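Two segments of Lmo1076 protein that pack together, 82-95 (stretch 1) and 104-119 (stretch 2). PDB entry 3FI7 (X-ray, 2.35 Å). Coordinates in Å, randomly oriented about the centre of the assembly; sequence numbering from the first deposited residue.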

ATOM      1  N   LYS A  82       5.147  13.302  -4.969  1.00 44.87           N
ATOM      2  CA  LYS A  82       5.773  14.353  -5.772  1.00 52.40           C
ATOM      3  C   LYS A  82       7.181  14.688  -5.290  1.00 51.63           C
ATOM      4  O   LYS A  82       7.517  14.478  -4.128  1.00 51.48           O
ATOM      5  CB  LYS A  82       4.905  15.614  -5.798  1.00 49.37           C
ATOM      6  CG  LYS A  82       3.728  15.522  -6.748  1.00 51.78           C
ATOM      7  CD  LYS A  82       2.903  16.787  -6.722  1.00 53.41           C
ATOM      8  CE  LYS A  82       1.631  16.617  -7.514  1.00 58.51           C
ATOM      9  NZ  LYS A  82       0.616  17.632  -7.126  1.00 75.53           N
ATOM     10  N   GLY A  83       8.004  15.206  -6.198  1.00 56.65           N
ATOM     11  CA  GLY A  83       9.372  15.571  -5.872  1.00 50.57           C
ATOM     12  C   GLY A  83      10.385  14.628  -6.496  1.00 56.91           C
ATOM     13  O   GLY A  83      10.243  14.212  -7.647  1.00 58.02           O
ATOM     14  N   SER A  84      11.416  14.290  -5.733  1.00 55.75           N
ATOM     15  CA  SER A  84      12.450  13.383  -6.208  1.00 58.09           C
ATOM     16  C   SER A  84      12.932  12.485  -5.084  1.00 56.54           C
ATOM     17  O   SER A  84      12.635  12.714  -3.912  1.00 57.61           O
ATOM     18  CB  SER A  84      13.635  14.166  -6.767  1.00 67.55           C
ATOM     19  OG  SER A  84      14.282  14.882  -5.730  1.00 73.72           O
ATOM     20  N   TYR A  85      13.677  11.453  -5.454  1.00 51.31           N
ATOM     21  CA  TYR A  85      14.284  10.569  -4.479  1.00 56.22           C
ATOM     22  C   TYR A  85      15.764  10.467  -4.797  1.00 59.83           C
ATOM     23  O   TYR A  85      16.144   9.919  -5.833  1.00 61.77           O
ATOM     24  CB  TYR A  85      13.635   9.183  -4.525  1.00 50.58           C
ATOM     25  CG  TYR A  85      14.317   8.184  -3.626  1.00 50.95           C
ATOM     26  CD1 TYR A  85      13.997   8.106  -2.278  1.00 55.17           C
ATOM     27  CD2 TYR A  85      15.294   7.328  -4.121  1.00 50.72           C
ATOM     28  CE1 TYR A  85      14.622   7.198  -1.447  1.00 51.42           C
ATOM     29  CE2 TYR A  85      15.925   6.412  -3.296  1.00 52.73           C
ATOM     30  CZ  TYR A  85      15.583   6.355  -1.962  1.00 55.00           C
ATOM     31  OH  TYR A  85      16.200   5.455  -1.134  1.00 62.04           O
ATOM     32  N   ASN A  86      16.597  10.995  -3.905  1.00 67.69           N
ATOM     33  CA  ASN A  86      18.030  11.088  -4.166  1.00 75.37           C
ATOM     34  C   ASN A  86      18.295  11.662  -5.555  1.00 72.38           C
ATOM     35  O   ASN A  86      19.034  11.079  -6.352  1.00 67.74           O
ATOM     36  CB  ASN A  86      18.702   9.723  -4.009  1.00 80.90           C
ATOM     37  CG  ASN A  86      18.658   9.215  -2.580  1.00 93.09           C
ATOM     38  OD1 ASN A  86      18.411   9.979  -1.645  1.00 94.31           O
ATOM     39  ND2 ASN A  86      18.893   7.919  -2.404  1.00 96.29           N
ATOM     40  N   GLY A  87      17.661  12.795  -5.841  1.00 71.36           N
ATOM     41  CA  GLY A  87      17.862  13.502  -7.094  1.00 73.23           C
ATOM     42  C   GLY A  87      17.132  12.951  -8.307  1.00 74.95           C
ATOM     43  O   GLY A  87      17.075  13.611  -9.345  1.00 76.29           O
ATOM     44  N   LYS A  88      16.573  11.749  -8.194  1.00 67.84           N
ATOM     45  CA  LYS A  88      15.913  11.123  -9.335  1.00 67.82           C
ATOM     46  C   LYS A  88      14.416  11.445  -9.389  1.00 65.00           C
ATOM     47  O   LYS A  88      13.733  11.452  -8.366  1.00 61.18           O
ATOM     48  CB  LYS A  88      16.135   9.611  -9.327  1.00 74.27           C
ATOM     49  CG  LYS A  88      17.589   9.198  -9.132  1.00 88.65           C
ATOM     50  CD  LYS A  88      18.452   9.563 -10.332  1.00 99.64           C
ATOM     51  CE  LYS A  88      18.115   8.706 -11.548  1.00104.13           C
ATOM     52  NZ  LYS A  88      18.423   7.260 -11.337  1.00101.02           N
ATOM     53  N   SER A  89      13.913  11.715 -10.588  1.00 59.08           N
ATOM     54  CA  SER A  89      12.498  12.002 -10.757  1.00 57.83           C
ATOM     55  C   SER A  89      12.009  11.685 -12.167  1.00 57.50           C
ATOM     56  O   SER A  89      12.792  11.351 -13.057  1.00 54.45           O
ATOM     57  CB  SER A  89      12.194  13.460 -10.414  1.00 52.79           C
ATOM     58  OG  SER A  89      12.347  14.279 -11.555  1.00 74.62           O
ATOM     59  N   VAL A  90      10.697  11.775 -12.351  1.00 48.83           N
ATOM     60  CA  VAL A  90      10.089  11.596 -13.658  1.00 44.05           C
ATOM     61  C   VAL A  90       8.955  12.600 -13.783  1.00 51.26           C
ATOM     62  O   VAL A  90       8.225  12.855 -12.826  1.00 51.05           O
ATOM     63  CB  VAL A  90       9.571  10.154 -13.869  1.00 49.39           C
ATOM     64  CG1 VAL A  90       8.550   9.763 -12.788  1.00 45.87           C
ATOM     65  CG2 VAL A  90       8.969  10.005 -15.255  1.00 45.24           C
ATOM     66  N   THR A  91       8.835  13.201 -14.956  1.00 55.62           N
ATOM     67  CA  THR A  91       7.812  14.202 -15.179  1.00 51.79           C
ATOM     68  C   THR A  91       6.634  13.539 -15.869  1.00 53.22           C
ATOM     69  O   THR A  91       6.812  12.701 -16.753  1.00 56.22           O
ATOM     70  CB  THR A  91       8.346  15.352 -16.059  1.00 56.25           C
ATOM     71  OG1 THR A  91       9.547  15.872 -15.481  1.00 67.49           O
ATOM     72  CG2 THR A  91       7.329  16.479 -16.169  1.00 49.01           C
ATOM     73  N   MET A  92       5.425  13.884 -15.446  1.00 48.30           N
ATOM     74  CA  MET A  92       4.250  13.488 -16.211  1.00 51.41           C
ATOM     75  C   MET A  92       3.038  14.346 -15.890  1.00 50.86           C
ATOM     76  O   MET A  92       2.996  15.028 -14.864  1.00 53.11           O
ATOM     77  CB  MET A  92       3.950  11.983 -16.089  1.00 57.51           C
ATOM     78  CG  MET A  92       3.339  11.511 -14.781  1.00 61.83           C
ATOM     79  SD  MET A  92       2.796   9.774 -14.883  1.00 67.97           S
ATOM     80  CE  MET A  92       1.454   9.887 -16.062  1.00 67.58           C
ATOM     81  N   LYS A  93       2.073  14.338 -16.803  1.00 47.52           N
ATOM     82  CA  LYS A  93       0.858  15.105 -16.628  1.00 46.33           C
ATOM     83  C   LYS A  93       0.091  14.535 -15.443  1.00 42.48           C
ATOM     84  O   LYS A  93       0.121  13.330 -15.195  1.00 44.55           O
ATOM     85  CB  LYS A  93      -0.005  15.029 -17.892  1.00 50.68           C
ATOM     86  CG  LYS A  93       0.484  15.869 -19.056  1.00 57.74           C
ATOM     87  CD  LYS A  93      -0.072  17.280 -18.992  1.00 73.75           C
ATOM     88  CE  LYS A  93       0.090  18.008 -20.322  1.00 81.42           C
ATOM     89  NZ  LYS A  93      -0.529  19.366 -20.289  1.00 81.28           N
ATOM     90  N   THR A  94      -0.592  15.408 -14.715  1.00 36.79           N
ATOM     91  CA  THR A  94      -1.429  14.988 -13.608  1.00 40.38           C
ATOM     92  C   THR A  94      -2.622  15.938 -13.507  1.00 43.32           C
ATOM     93  O   THR A  94      -2.552  17.080 -13.969  1.00 43.90           O
ATOM     94  CB  THR A  94      -0.622  14.956 -12.279  1.00 47.59           C
ATOM     95  OG1 THR A  94      -1.428  14.406 -11.232  1.00 48.00           O
ATOM     96  CG2 THR A  94      -0.174  16.352 -11.879  1.00 42.54           C
ATOM     97  N   TRP A  95      -3.723  15.464 -12.932  1.00 39.97           N
ATOM     98  CA  TRP A  95      -4.897  16.312 -12.728  1.00 44.28           C
ATOM     99  C   TRP A  95      -4.807  17.168 -11.460  1.00 44.73           C
ATOM    100  O   TRP A  95      -4.382  16.696 -10.412  1.00 50.15           O
ATOM    101  CB  TRP A  95      -6.165  15.463 -12.662  1.00 42.78           C
ATOM    102  CG  TRP A  95      -6.602  14.914 -13.978  1.00 47.87           C
ATOM    103  CD1 TRP A  95      -6.481  13.623 -14.412  1.00 46.82           C
ATOM    104  CD2 TRP A  95      -7.247  15.636 -15.031  1.00 36.64           C
ATOM    105  NE1 TRP A  95      -7.009  13.500 -15.676  1.00 41.51           N
ATOM    106  CE2 TRP A  95      -7.487  14.722 -16.078  1.00 43.59           C
ATOM    107  CE3 TRP A  95      -7.642  16.969 -15.193  1.00 44.56           C
ATOM    108  CZ2 TRP A  95      -8.104  15.097 -17.271  1.00 40.43           C
ATOM    109  CZ3 TRP A  95      -8.251  17.343 -16.378  1.00 49.11           C
ATOM    110  CH2 TRP A  95      -8.477  16.407 -17.403  1.00 47.65           C
ATOM    111  N   TYR A 104      -7.982  20.651 -14.314  1.00 55.51           N
ATOM    112  CA  TYR A 104      -7.023  20.940 -15.370  1.00 56.18           C
ATOM    113  C   TYR A 104      -5.785  20.072 -15.245  1.00 56.44           C
ATOM    114  O   TYR A 104      -5.481  19.554 -14.170  1.00 50.68           O
ATOM    115  CB  TYR A 104      -6.638  22.416 -15.370  1.00 53.11           C
ATOM    116  CG  TYR A 104      -5.923  22.864 -14.123  1.00 56.61           C
ATOM    117  CD1 TYR A 104      -4.546  23.000 -14.104  1.00 54.59           C
ATOM    118  CD2 TYR A 104      -6.628  23.156 -12.962  1.00 62.19           C
ATOM    119  CE1 TYR A 104      -3.885  23.413 -12.963  1.00 60.96           C
ATOM    120  CE2 TYR A 104      -5.978  23.573 -11.815  1.00 61.88           C
ATOM    121  CZ  TYR A 104      -4.605  23.700 -11.820  1.00 65.77           C
ATOM    122  OH  TYR A 104      -3.946  24.112 -10.679  1.00 68.21           O
ATOM    123  N   GLN A 105      -5.081  19.900 -16.357  1.00 54.83           N
ATOM    124  CA  GLN A 105      -3.883  19.081 -16.361  1.00 49.52           C
ATOM    125  C   GLN A 105      -2.659  19.951 -16.189  1.00 51.83           C
ATOM    126  O   GLN A 105      -2.685  21.144 -16.469  1.00 59.26           O
ATOM    127  CB  GLN A 105      -3.760  18.295 -17.657  1.00 45.25           C
ATOM    128  CG  GLN A 105      -4.936  17.415 -17.964  1.00 50.89           C
ATOM    129  CD  GLN A 105      -4.739  16.665 -19.258  1.00 53.26           C
ATOM    130  OE1 GLN A 105      -3.675  16.742 -19.875  1.00 60.95           O
ATOM    131  NE2 GLN A 105      -5.754  15.925 -19.672  1.00 52.55           N
ATOM    132  N   ILE A 106      -1.582  19.340 -15.722  1.00 52.11           N
ATOM    133  CA  ILE A 106      -0.340  20.052 -15.519  1.00 49.35           C
ATOM    134  C   ILE A 106       0.778  19.032 -15.388  1.00 50.34           C
ATOM    135  O   ILE A 106       0.552  17.898 -14.956  1.00 56.00           O
ATOM    136  CB  ILE A 106      -0.405  20.951 -14.264  1.00 61.12           C
ATOM    137  CG1 ILE A 106       0.606  22.092 -14.369  1.00 74.27           C
ATOM    138  CG2 ILE A 106      -0.171  20.141 -12.997  1.00 60.98           C
ATOM    139  CD1 ILE A 106       0.378  23.194 -13.356  1.00 79.07           C
ATOM    140  N   ASN A 107       1.977  19.425 -15.792  1.00 46.62           N
ATOM    141  CA  ASN A 107       3.143  18.591 -15.594  1.00 53.45           C
ATOM    142  C   ASN A 107       3.621  18.709 -14.160  1.00 59.52           C
ATOM    143  O   ASN A 107       3.621  19.799 -13.589  1.00 63.97           O
ATOM    144  CB  ASN A 107       4.261  18.990 -16.551  1.00 58.07           C
ATOM    145  CG  ASN A 107       4.147  18.296 -17.885  1.00 74.15           C
ATOM    146  OD1 ASN A 107       4.022  17.073 -17.952  1.00 75.49           O
ATOM    147  ND2 ASN A 107       4.193  19.071 -18.961  1.00 81.72           N
ATOM    148  N   ALA A 108       4.007  17.584 -13.572  1.00 48.55           N
ATOM    149  CA  ALA A 108       4.619  17.608 -12.253  1.00 45.80           C
ATOM    150  C   ALA A 108       5.800  16.651 -12.217  1.00 42.84           C
ATOM    151  O   ALA A 108       5.927  15.773 -13.071  1.00 45.29           O
ATOM    152  CB  ALA A 108       3.592  17.258 -11.171  1.00 38.07           C
ATOM    153  N   ASN A 109       6.677  16.842 -11.241  1.00 49.59           N
ATOM    154  CA  ASN A 109       7.787  15.929 -11.033  1.00 50.37           C
ATOM    155  C   ASN A 109       7.441  14.946  -9.936  1.00 47.17           C
ATOM    156  O   ASN A 109       7.008  15.335  -8.851  1.00 48.21           O
ATOM    157  CB  ASN A 109       9.062  16.687 -10.670  1.00 57.25           C
ATOM    158  CG  ASN A 109       9.563  17.553 -11.805  1.00 70.87           C
ATOM    159  OD1 ASN A 109       9.647  17.110 -12.949  1.00 75.75           O
ATOM    160  ND2 ASN A 109       9.899  18.798 -11.493  1.00 75.63           N
ATOM    161  N   PHE A 110       7.630  13.668 -10.224  1.00 45.20           N
ATOM    162  CA  PHE A 110       7.334  12.633  -9.256  1.00 41.82           C
ATOM    163  C   PHE A 110       8.604  11.888  -8.920  1.00 45.10           C
ATOM    164  O   PHE A 110       9.478  11.721  -9.779  1.00 42.62           O
ATOM    165  CB  PHE A 110       6.292  11.672  -9.816  1.00 36.85           C
ATOM    166  CG  PHE A 110       4.928  12.277  -9.962  1.00 39.68           C
ATOM    167  CD1 PHE A 110       4.561  12.919 -11.140  1.00 37.61           C
ATOM    168  CD2 PHE A 110       4.004  12.199  -8.921  1.00 33.89           C
ATOM    169  CE1 PHE A 110       3.285  13.472 -11.283  1.00 40.91           C
ATOM    170  CE2 PHE A 110       2.725  12.743  -9.053  1.00 38.25           C
ATOM    171  CZ  PHE A 110       2.365  13.385 -10.238  1.00 37.71           C
ATOM    172  N   ALA A 111       8.711  11.445  -7.670  1.00 39.94           N
ATOM    173  CA  ALA A 111       9.893  10.708  -7.239  1.00 37.75           C
ATOM    174  C   ALA A 111      10.067   9.472  -8.108  1.00 42.52           C
ATOM    175  O   ALA A 111       9.081   8.865  -8.550  1.00 39.64           O
ATOM    176  CB  ALA A 111       9.781  10.320  -5.763  1.00 36.68           C
ATOM    177  N   LYS A 112      11.323   9.119  -8.361  1.00 45.77           N
ATOM    178  CA  LYS A 112      11.676   7.917  -9.106  1.00 51.96           C
ATOM    179  C   LYS A 112      12.553   7.066  -8.199  1.00 53.69           C
ATOM    180  O   LYS A 112      13.617   7.513  -7.772  1.00 50.98           O
ATOM    181  CB  LYS A 112      12.447   8.301 -10.368  1.00 57.83           C
ATOM    182  CG  LYS A 112      12.783   7.155 -11.317  1.00 58.00           C
ATOM    183  CD  LYS A 112      13.791   7.633 -12.368  1.00 71.77           C
ATOM    184  CE  LYS A 112      13.582   6.966 -13.723  1.00 81.06           C
ATOM    185  NZ  LYS A 112      13.825   5.499 -13.675  1.00 89.18           N
ATOM    186  N   TYR A 113      12.105   5.851  -7.898  1.00 44.22           N
ATOM    187  CA  TYR A 113      12.794   4.990  -6.937  1.00 48.55           C
ATOM    188  C   TYR A 113      13.510   3.841  -7.630  1.00 53.32           C
ATOM    189  O   TYR A 113      13.130   3.449  -8.734  1.00 55.22           O
ATOM    190  CB  TYR A 113      11.792   4.390  -5.934  1.00 42.16           C
ATOM    191  CG  TYR A 113      10.973   5.398  -5.167  1.00 38.67           C
ATOM    192  CD1 TYR A 113      11.453   5.973  -3.997  1.00 44.90           C
ATOM    193  CD2 TYR A 113       9.714   5.764  -5.603  1.00 39.95           C
ATOM    194  CE1 TYR A 113      10.696   6.895  -3.288  1.00 37.88           C
ATOM    195  CE2 TYR A 113       8.957   6.684  -4.911  1.00 42.05           C
ATOM    196  CZ  TYR A 113       9.447   7.244  -3.753  1.00 39.90           C
ATOM    197  OH  TYR A 113       8.673   8.155  -3.065  1.00 36.01           O
ATOM    198  N   PRO A 114      14.537   3.276  -6.966  1.00 53.17           N
ATOM    199  CA  PRO A 114      15.257   2.087  -7.451  1.00 49.86           C
ATOM    200  C   PRO A 114      14.357   0.858  -7.501  1.00 56.82           C
ATOM    201  O   PRO A 114      14.541  -0.017  -8.350  1.00 56.51           O
ATOM    202  CB  PRO A 114      16.353   1.882  -6.400  1.00 47.85           C
ATOM    203  CG  PRO A 114      16.521   3.229  -5.752  1.00 50.36           C
ATOM    204  CD  PRO A 114      15.148   3.838  -5.750  1.00 49.07           C
ATOM    205  N   SER A 115      13.392   0.794  -6.589  1.00 53.37           N
ATOM    206  CA  SER A 115      12.445  -0.314  -6.550  1.00 46.66           C
ATOM    207  C   SER A 115      11.296   0.015  -5.615  1.00 44.61           C
ATOM    208  O   SER A 115      11.277   1.068  -4.977  1.00 42.86           O
ATOM    209  CB  SER A 115      13.127  -1.592  -6.061  1.00 51.04           C
ATOM    210  OG  SER A 115      13.415  -1.505  -4.674  1.00 47.47           O
ATOM    211  N   HIS A 116      10.347  -0.907  -5.520  1.00 40.75           N
ATOM    212  CA  HIS A 116       9.198  -0.726  -4.653  1.00 41.64           C
ATOM    213  C   HIS A 116       9.601  -0.558  -3.189  1.00 47.35           C
ATOM    214  O   HIS A 116       8.874   0.061  -2.403  1.00 44.20           O
ATOM    215  CB  HIS A 116       8.226  -1.894  -4.807  1.00 38.36           C
ATOM    216  CG  HIS A 116       7.451  -1.859  -6.084  1.00 46.70           C
ATOM    217  ND1 HIS A 116       6.988  -2.996  -6.706  1.00 54.63           N
ATOM    218  CD2 HIS A 116       7.071  -0.820  -6.865  1.00 49.26           C
ATOM    219  CE1 HIS A 116       6.340  -2.660  -7.808  1.00 60.60           C
ATOM    220  NE2 HIS A 116       6.376  -1.344  -7.928  1.00 57.64           N
ATOM    221  N   LYS A 117      10.757  -1.102  -2.821  1.00 40.87           N
ATOM    222  CA  LYS A 117      11.177  -1.058  -1.429  1.00 48.50           C
ATOM    223  C   LYS A 117      11.296   0.373  -0.923  1.00 45.44           C
ATOM    224  O   LYS A 117      10.787   0.699   0.147  1.00 45.81           O
ATOM    225  CB  LYS A 117      12.499  -1.790  -1.218  1.00 47.90           C
ATOM    226  CG  LYS A 117      12.960  -1.763   0.231  1.00 52.10           C
ATOM    227  CD  LYS A 117      14.317  -2.416   0.405  1.00 60.19           C
ATOM    228  CE  LYS A 117      14.868  -2.173   1.801  1.00 66.46           C
ATOM    229  NZ  LYS A 117      16.251  -2.726   1.942  1.00 77.51           N
ATOM    230  N   GLU A 118      11.963   1.224  -1.694  1.00 39.08           N
ATOM    231  CA  GLU A 118      12.211   2.598  -1.268  1.00 37.94           C
ATOM    232  C   GLU A 118      10.912   3.407  -1.261  1.00 45.24           C
ATOM    233  O   GLU A 118      10.741   4.331  -0.459  1.00 42.78           O
ATOM    234  CB  GLU A 118      13.269   3.260  -2.156  1.00 40.10           C
ATOM    235  CG  GLU A 118      14.682   2.696  -1.973  1.00 43.94           C
ATOM    236  CD  GLU A 118      14.919   1.367  -2.692  1.00 53.84           C
ATOM    237  OE1 GLU A 118      15.919   0.692  -2.373  1.00 64.88           O
ATOM    238  OE2 GLU A 118      14.127   0.991  -3.580  1.00 57.60           O
ATOM    239  N   SER A 119       9.995   3.043  -2.154  1.00 40.62           N
ATOM    240  CA  SER A 119       8.669   3.655  -2.207  1.00 38.73           C
ATOM    241  C   SER A 119       7.863   3.318  -0.934  1.00 36.52           C
ATOM    242  O   SER A 119       7.279   4.206  -0.299  1.00 32.62           O
ATOM    243  CB  SER A 119       7.938   3.192  -3.475  1.00 38.73           C
ATOM    244  OG  SER A 119       6.598   3.645  -3.516  1.00 38.44           O
TER

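An antiparallel strand pair alternates hydrogen-bonded and non-hydrogen-bonded positions, and its side chains alternate faces in step; these two segments of Lmo1076 illustrate the rule. Near the start of stretch 2, Gln 105 sits in a non-hydrogen-bonded pair with Trp 95 and lays its CG over the indole, 3.7 Å from the centroid of the six-membered ring. Ile 106 follows in a hydrogen-bonded pair: its O accepts from Thr 94 N at 2.8 Å, and its N donates to Thr 94 O at 3.0 Å. Asn 107 then faces Lys 93 without backbone bonds, whereas Ala 108 exchanges two with Met 92 (Ala 108 N to Met 92 O, 3.0 Å).

Asn 109 works in two directions. Its OD1 accepts from Thr 91 OG1 at 2.8 Å, on the face shared with Asn 107 and Gln 105, while its O accepts from Gly 83 N, also at 2.8 Å. Phe 110 forms the last hydrogen-bonded pair, with Val 90, and its ring, on the other face, meets Thr 94 CB edge-on at CZ (3.9 Å); Ala 111 and Ser 89 follow as a non-hydrogen-bonded pair. Beyond the strand, Lys 112 N makes only a weak bond to Lys 88 O (3.4 Å). Packing takes over: Tyr 113 CD1 lies over one face of the Tyr 85 ring, 3.6 Å from Tyr 85 CG.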